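Local atomic coordinates of predicted component of a thermophile-specific DNA repair system, contains a RAMP domain (Methanopyrus kandleri, PDB entry 4N0L), a protein that probably binds CRISPR RNA as the Csm3 subunit of a type III-A antiviral defence complex, and may have endonuclease activity. Residues F77-V91 against T114-I128. Numbering follows the deposited sequence.
Sequences FFGAHHNERHECGFV and TCPVCRIFGSAGDGI. With ZN (zinc ion), chain C.
His86 and Cys88 meet Cys115 and Cys118 around a zinc ion. This site of three cysteines and one histidine, with a CxxC pair at the start of helix 116-121, joins two loop-rich segments of the RAMP protein. His86 binds zinc through NE2 at 2.0 Å. Its other nitrogen, ND1, donates in the ring plane to Phe77 O (2.8 Å), which fixes the rotation of the imidazole. Phe77 CE1 lies over the rim of one imidazole face, and His86 ND1 sits over the centre of the Phe77 ring. Trp109 meets the histidine edge-to-face. With CG anti to the backbone N (chi1 157°), the imidazole reaches the metal. Cys118 SG also accepts from Cys88 N at 3.1 Å, a bond that probably eases the negative charge of the thiolate. Close by, Ile128 fills the tight part of the contact. Its CG2 packs 3.3 Å from Phe78 O, and its backbone N donates to Glu87 O. Ala80 N in turn donates to Ile128 O.

The side nearer solvent holds Glu87 and His81, both partly exposed, and the exposed Ala124. There Gly127 O lies over one face of the His81 ring, offset toward its rim, and accepts a hydrogen bond from Arg135 NH1. The extended Glu87 side chain runs past Ser123, and Ala124 N donates a hydrogen bond to Glu87 OE2 at 2.9 Å, from above the carboxylate plane.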
loop_
_atom_site.group_PDB
_atom_site.type_symbol
_atom_site.label_atom_id
_atom_site.label_comp_id
_atom_site.label_asym_id
_atom_site.label_seq_id
_atom_site.Cartn_x
_atom_site.Cartn_y
_atom_site.Cartn_z
ATOM N N PHE A 77 3.014 4.665 -19.828
ATOM C CA PHE A 77 2.739 4.088 -18.516
ATOM C C PHE A 77 1.245 4.032 -18.188
ATOM O O PHE A 77 0.766 3.044 -17.635
ATOM C CB PHE A 77 3.482 4.871 -17.432
ATOM C CG PHE A 77 3.398 4.247 -16.068
ATOM C CD1 PHE A 77 4.099 3.086 -15.780
ATOM C CD2 PHE A 77 2.622 4.820 -15.074
ATOM C CE1 PHE A 77 4.026 2.506 -14.526
ATOM C CE2 PHE A 77 2.546 4.248 -13.817
ATOM C CZ PHE A 77 3.247 3.090 -13.542
ATOM N N PHE A 78 0.513 5.091 -18.523
ATOM C CA PHE A 78 -0.903 5.167 -18.170
ATOM C C PHE A 78 -1.828 4.828 -19.337
ATOM O O PHE A 78 -3.011 4.542 -19.133
ATOM C CB PHE A 78 -1.246 6.557 -17.633
ATOM C CG PHE A 78 -0.636 6.857 -16.290
ATOM C CD1 PHE A 78 -0.988 6.113 -15.174
ATOM C CD2 PHE A 78 0.284 7.884 -16.142
ATOM C CE1 PHE A 78 -0.429 6.385 -13.935
ATOM C CE2 PHE A 78 0.842 8.162 -14.906
ATOM C CZ PHE A 78 0.484 7.412 -13.801
ATOM N N GLY A 79 -1.285 4.849 -20.552
ATOM C CA GLY A 79 -2.056 4.551 -21.746
ATOM C C GLY A 79 -3.334 5.359 -21.870
ATOM O O GLY A 79 -3.310 6.590 -21.833
ATOM N N ALA A 80 -4.455 4.657 -21.989
ATOM C CA ALA A 80 -5.751 5.298 -22.173
ATOM C C ALA A 80 -6.237 6.005 -20.907
ATOM O O ALA A 80 -7.211 6.753 -20.945
ATOM C CB ALA A 80 -6.778 4.271 -22.632
ATOM N N HIS A 81 -5.571 5.752 -19.785
ATOM C CA HIS A 81 -5.919 6.408 -18.527
ATOM C C HIS A 81 -5.192 7.747 -18.362
ATOM O O HIS A 81 -5.381 8.440 -17.359
ATOM C CB HIS A 81 -5.617 5.488 -17.341
ATOM C CG HIS A 81 -6.607 4.375 -17.173
ATOM N ND1 HIS A 81 -6.406 3.324 -16.306
ATOM C CD2 HIS A 81 -7.808 4.154 -17.760
ATOM C CE1 HIS A 81 -7.438 2.500 -16.365
ATOM N NE2 HIS A 81 -8.303 2.984 -17.245
ATOM N N HIS A 82 -4.337 8.072 -19.332
ATOM C CA HIS A 82 -3.706 9.393 -19.457
ATOM C C HIS A 82 -2.653 9.714 -18.387
ATOM O O HIS A 82 -1.458 9.773 -18.691
ATOM C CB HIS A 82 -4.775 10.496 -19.466
ATOM C CG HIS A 82 -5.694 10.439 -20.651
ATOM N ND1 HIS A 82 -5.389 11.029 -21.859
ATOM C CD2 HIS A 82 -6.900 9.854 -20.812
ATOM C CE1 HIS A 82 -6.373 10.817 -22.710
ATOM N NE2 HIS A 82 -7.307 10.102 -22.101
ATOM N N ASN A 83 -3.084 9.917 -17.143
ATOM C CA ASN A 83 -2.177 10.454 -16.128
ATOM C C ASN A 83 -2.319 9.846 -14.732
ATOM O O ASN A 83 -1.678 10.308 -13.786
ATOM C CB ASN A 83 -2.362 11.970 -16.031
ATOM C CG ASN A 83 -3.793 12.361 -15.711
ATOM O OD1 ASN A 83 -4.725 11.584 -15.926
ATOM N ND2 ASN A 83 -3.976 13.572 -15.200
ATOM N N GLU A 84 -3.145 8.813 -14.602
ATOM C CA GLU A 84 -3.337 8.160 -13.309
ATOM C C GLU A 84 -3.932 6.766 -13.470
ATOM O O GLU A 84 -4.351 6.382 -14.563
ATOM C CB GLU A 84 -4.241 8.997 -12.404
ATOM C CG GLU A 84 -5.672 9.105 -12.900
ATOM C CD GLU A 84 -6.572 9.833 -11.922
ATOM O OE1 GLU A 84 -6.042 10.488 -10.997
ATOM O OE2 GLU A 84 -7.807 9.751 -12.078
ATOM N N ARG A 85 -3.976 6.027 -12.365
ATOM C CA ARG A 85 -4.515 4.670 -12.332
ATOM C C ARG A 85 -3.940 3.779 -13.431
ATOM O O ARG A 85 -4.657 3.364 -14.343
ATOM C CB ARG A 85 -6.044 4.705 -12.438
ATOM N N HIS A 86 -2.643 3.497 -13.350
ATOM C CA HIS A 86 -2.036 2.499 -14.222
ATOM C C HIS A 86 -2.587 1.131 -13.870
ATOM O O HIS A 86 -2.553 0.721 -12.709
ATOM C CB HIS A 86 -0.510 2.495 -14.101
ATOM C CG HIS A 86 0.128 1.202 -14.523
ATOM N ND1 HIS A 86 0.641 1.004 -15.784
ATOM C CD2 HIS A 86 0.344 0.049 -13.842
ATOM C CE1 HIS A 86 1.140 -0.219 -15.869
ATOM N NE2 HIS A 86 0.971 -0.818 -14.704
ATOM N N GLU A 87 -3.113 0.432 -14.868
ATOM C CA GLU A 87 -3.564 -0.937 -14.672
ATOM C C GLU A 87 -3.146 -1.814 -15.843
ATOM O O GLU A 87 -3.468 -1.519 -16.994
ATOM C CB GLU A 87 -5.082 -0.981 -14.488
ATOM C CG GLU A 87 -5.565 -0.399 -13.173
ATOM C CD GLU A 87 -7.074 -0.360 -13.074
ATOM O OE1 GLU A 87 -7.699 0.428 -13.813
ATOM O OE2 GLU A 87 -7.636 -1.118 -12.256
ATOM N N CYS A 88 -2.421 -2.887 -15.548
ATOM C CA CYS A 88 -2.034 -3.850 -16.573
ATOM C C CYS A 88 -2.284 -5.262 -16.065
ATOM O O CYS A 88 -2.568 -5.462 -14.882
ATOM C CB CYS A 88 -0.567 -3.678 -16.969
ATOM S SG CYS A 88 0.613 -4.354 -15.781
ATOM N N GLY A 89 -2.171 -6.241 -16.955
ATOM C CA GLY A 89 -2.434 -7.618 -16.586
ATOM C C GLY A 89 -1.170 -8.427 -16.380
ATOM O O GLY A 89 -1.232 -9.626 -16.118
ATOM N N PHE A 90 -0.018 -7.774 -16.486
ATOM C CA PHE A 90 1.258 -8.447 -16.267
ATOM C C PHE A 90 1.480 -8.662 -14.771
ATOM O O PHE A 90 2.418 -8.112 -14.187
ATOM C CB PHE A 90 2.410 -7.633 -16.858
ATOM C CG PHE A 90 2.374 -7.523 -18.356
ATOM C CD1 PHE A 90 2.885 -8.536 -19.154
ATOM C CD2 PHE A 90 1.836 -6.401 -18.969
ATOM C CE1 PHE A 90 2.855 -8.434 -20.535
ATOM C CE2 PHE A 90 1.802 -6.293 -20.352
ATOM C CZ PHE A 90 2.313 -7.309 -21.135
ATOM N N VAL A 91 0.624 -9.475 -14.157
ATOM C CA VAL A 91 0.590 -9.592 -12.704
ATOM C C VAL A 91 1.202 -10.894 -12.192
ATOM O O VAL A 91 1.478 -11.033 -11.001
ATOM C CB VAL A 91 -0.854 -9.489 -12.184
ATOM C CG1 VAL A 91 -1.385 -8.080 -12.386
ATOM C CG2 VAL A 91 -1.744 -10.500 -12.888
ATOM N N THR A 114 6.997 -9.137 -14.446
ATOM C CA THR A 114 5.749 -8.738 -13.797
ATOM C C THR A 114 5.749 -7.275 -13.367
ATOM O O THR A 114 6.801 -6.650 -13.238
ATOM C CB THR A 114 5.449 -9.606 -12.559
ATOM O OG1 THR A 114 6.508 -9.469 -11.604
ATOM C CG2 THR A 114 5.294 -11.072 -12.951
ATOM N N CYS A 115 4.551 -6.742 -13.146
ATOM C CA CYS A 115 4.377 -5.351 -12.750
ATOM C C CYS A 115 4.198 -5.234 -11.240
ATOM O O CYS A 115 3.222 -5.742 -10.690
ATOM C CB CYS A 115 3.175 -4.735 -13.469
ATOM S SG CYS A 115 2.942 -2.961 -13.180
ATOM N N PRO A 116 5.144 -4.561 -10.568
ATOM C CA PRO A 116 5.100 -4.346 -9.116
ATOM C C PRO A 116 3.844 -3.602 -8.674
ATOM O O PRO A 116 3.237 -3.972 -7.670
ATOM C CB PRO A 116 6.350 -3.506 -8.846
ATOM C CG PRO A 116 7.256 -3.796 -9.987
ATOM C CD PRO A 116 6.363 -3.996 -11.169
ATOM N N VAL A 117 3.477 -2.558 -9.410
ATOM C CA VAL A 117 2.283 -1.777 -9.103
ATOM C C VAL A 117 1.030 -2.642 -9.030
ATOM O O VAL A 117 0.342 -2.680 -8.010
ATOM C CB VAL A 117 2.048 -0.672 -10.148
ATOM C CG1 VAL A 117 0.751 0.074 -9.850
ATOM C CG2 VAL A 117 3.227 0.289 -10.181
ATOM N N CYS A 118 0.747 -3.343 -10.120
ATOM C CA CYS A 118 -0.493 -4.100 -10.251
ATOM C C CYS A 118 -0.496 -5.403 -9.442
ATOM O O CYS A 118 -1.532 -5.792 -8.904
ATOM C CB CYS A 118 -0.775 -4.383 -11.729
ATOM S SG CYS A 118 -1.154 -2.891 -12.704
ATOM N N ARG A 119 0.645 -6.079 -9.354
ATOM C CA ARG A 119 0.700 -7.346 -8.623
ATOM C C ARG A 119 0.538 -7.136 -7.111
ATOM O O ARG A 119 0.029 -8.009 -6.405
ATOM C CB ARG A 119 2.010 -8.090 -8.922
ATOM C CG ARG A 119 3.198 -7.651 -8.077
ATOM C CD ARG A 119 4.526 -8.088 -8.678
ATOM N NE ARG A 119 5.639 -7.768 -7.789
ATOM C CZ ARG A 119 6.896 -7.597 -8.187
ATOM N NH1 ARG A 119 7.213 -7.719 -9.470
ATOM N NH2 ARG A 119 7.837 -7.304 -7.297
ATOM N N ILE A 120 0.961 -5.971 -6.622
ATOM C CA ILE A 120 0.868 -5.642 -5.200
ATOM C C ILE A 120 -0.456 -4.966 -4.850
ATOM O O ILE A 120 -1.142 -5.366 -3.908
ATOM C CB ILE A 120 2.030 -4.721 -4.754
ATOM C CG1 ILE A 120 3.366 -5.462 -4.825
ATOM C CG2 ILE A 120 1.797 -4.201 -3.343
ATOM C CD1 ILE A 120 4.568 -4.557 -4.669
ATOM N N PHE A 121 -0.800 -3.925 -5.601
ATOM C CA PHE A 121 -1.957 -3.100 -5.272
ATOM C C PHE A 121 -3.192 -3.454 -6.107
ATOM O O PHE A 121 -4.204 -2.753 -6.065
ATOM C CB PHE A 121 -1.604 -1.622 -5.443
ATOM C CG PHE A 121 -0.527 -1.144 -4.504
ATOM C CD1 PHE A 121 -0.826 -0.793 -3.197
ATOM C CD2 PHE A 121 0.787 -1.039 -4.934
ATOM C CE1 PHE A 121 0.168 -0.354 -2.333
ATOM C CE2 PHE A 121 1.785 -0.599 -4.076
ATOM C CZ PHE A 121 1.475 -0.257 -2.775
ATOM N N GLY A 122 -3.101 -4.535 -6.873
ATOM C CA GLY A 122 -4.243 -5.016 -7.629
ATOM C C GLY A 122 -4.430 -4.289 -8.943
ATOM O O GLY A 122 -3.828 -3.238 -9.176
ATOM N N SER A 123 -5.269 -4.852 -9.806
ATOM C CA SER A 123 -5.560 -4.258 -11.105
ATOM C C SER A 123 -6.847 -4.845 -11.669
ATOM O O SER A 123 -7.143 -6.020 -11.456
ATOM C CB SER A 123 -4.398 -4.484 -12.075
ATOM O OG SER A 123 -4.708 -4.001 -13.372
ATOM N N ALA A 124 -7.612 -4.026 -12.385
ATOM C CA ALA A 124 -8.852 -4.487 -13.007
ATOM C C ALA A 124 -8.571 -5.294 -14.270
ATOM O O ALA A 124 -9.440 -6.010 -14.767
ATOM C CB ALA A 124 -9.758 -3.308 -13.324
ATOM N N GLY A 125 -7.352 -5.168 -14.786
ATOM C CA GLY A 125 -6.952 -5.846 -16.005
ATOM C C GLY A 125 -6.104 -4.947 -16.885
ATOM O O GLY A 125 -5.208 -4.258 -16.391
ATOM N N ASP A 126 -6.385 -4.946 -18.184
ATOM C CA ASP A 126 -5.644 -4.110 -19.123
ATOM C C ASP A 126 -6.280 -2.724 -19.212
ATOM O O ASP A 126 -6.767 -2.316 -20.266
ATOM C CB ASP A 126 -5.585 -4.765 -20.506
ATOM C CG ASP A 126 -4.665 -4.029 -21.467
ATOM O OD1 ASP A 126 -3.808 -3.248 -20.998
ATOM O OD2 ASP A 126 -4.797 -4.231 -22.692
ATOM N N GLY A 127 -6.275 -2.011 -18.089
ATOM C CA GLY A 127 -6.883 -0.696 -18.004
ATOM C C GLY A 127 -6.223 0.332 -18.900
ATOM O O GLY A 127 -6.888 1.223 -19.429
ATOM N N ILE A 128 -4.909 0.218 -19.067
ATOM C CA ILE A 128 -4.169 1.144 -19.918
ATOM C C ILE A 128 -4.461 0.889 -21.395
ATOM O O ILE A 128 -4.174 1.731 -22.246
ATOM C CB ILE A 128 -2.649 1.046 -19.675
ATOM C CG1 ILE A 128 -2.157 -0.375 -19.950
ATOM C CG2 ILE A 128 -2.308 1.453 -18.248
ATOM C CD1 ILE A 128 -0.667 -0.552 -19.757
HETATM ZN ZN ZN C . 0.781 -2.725 -13.992
HETATM O O HOH W 1 -2.155 -5.284 -19.860
#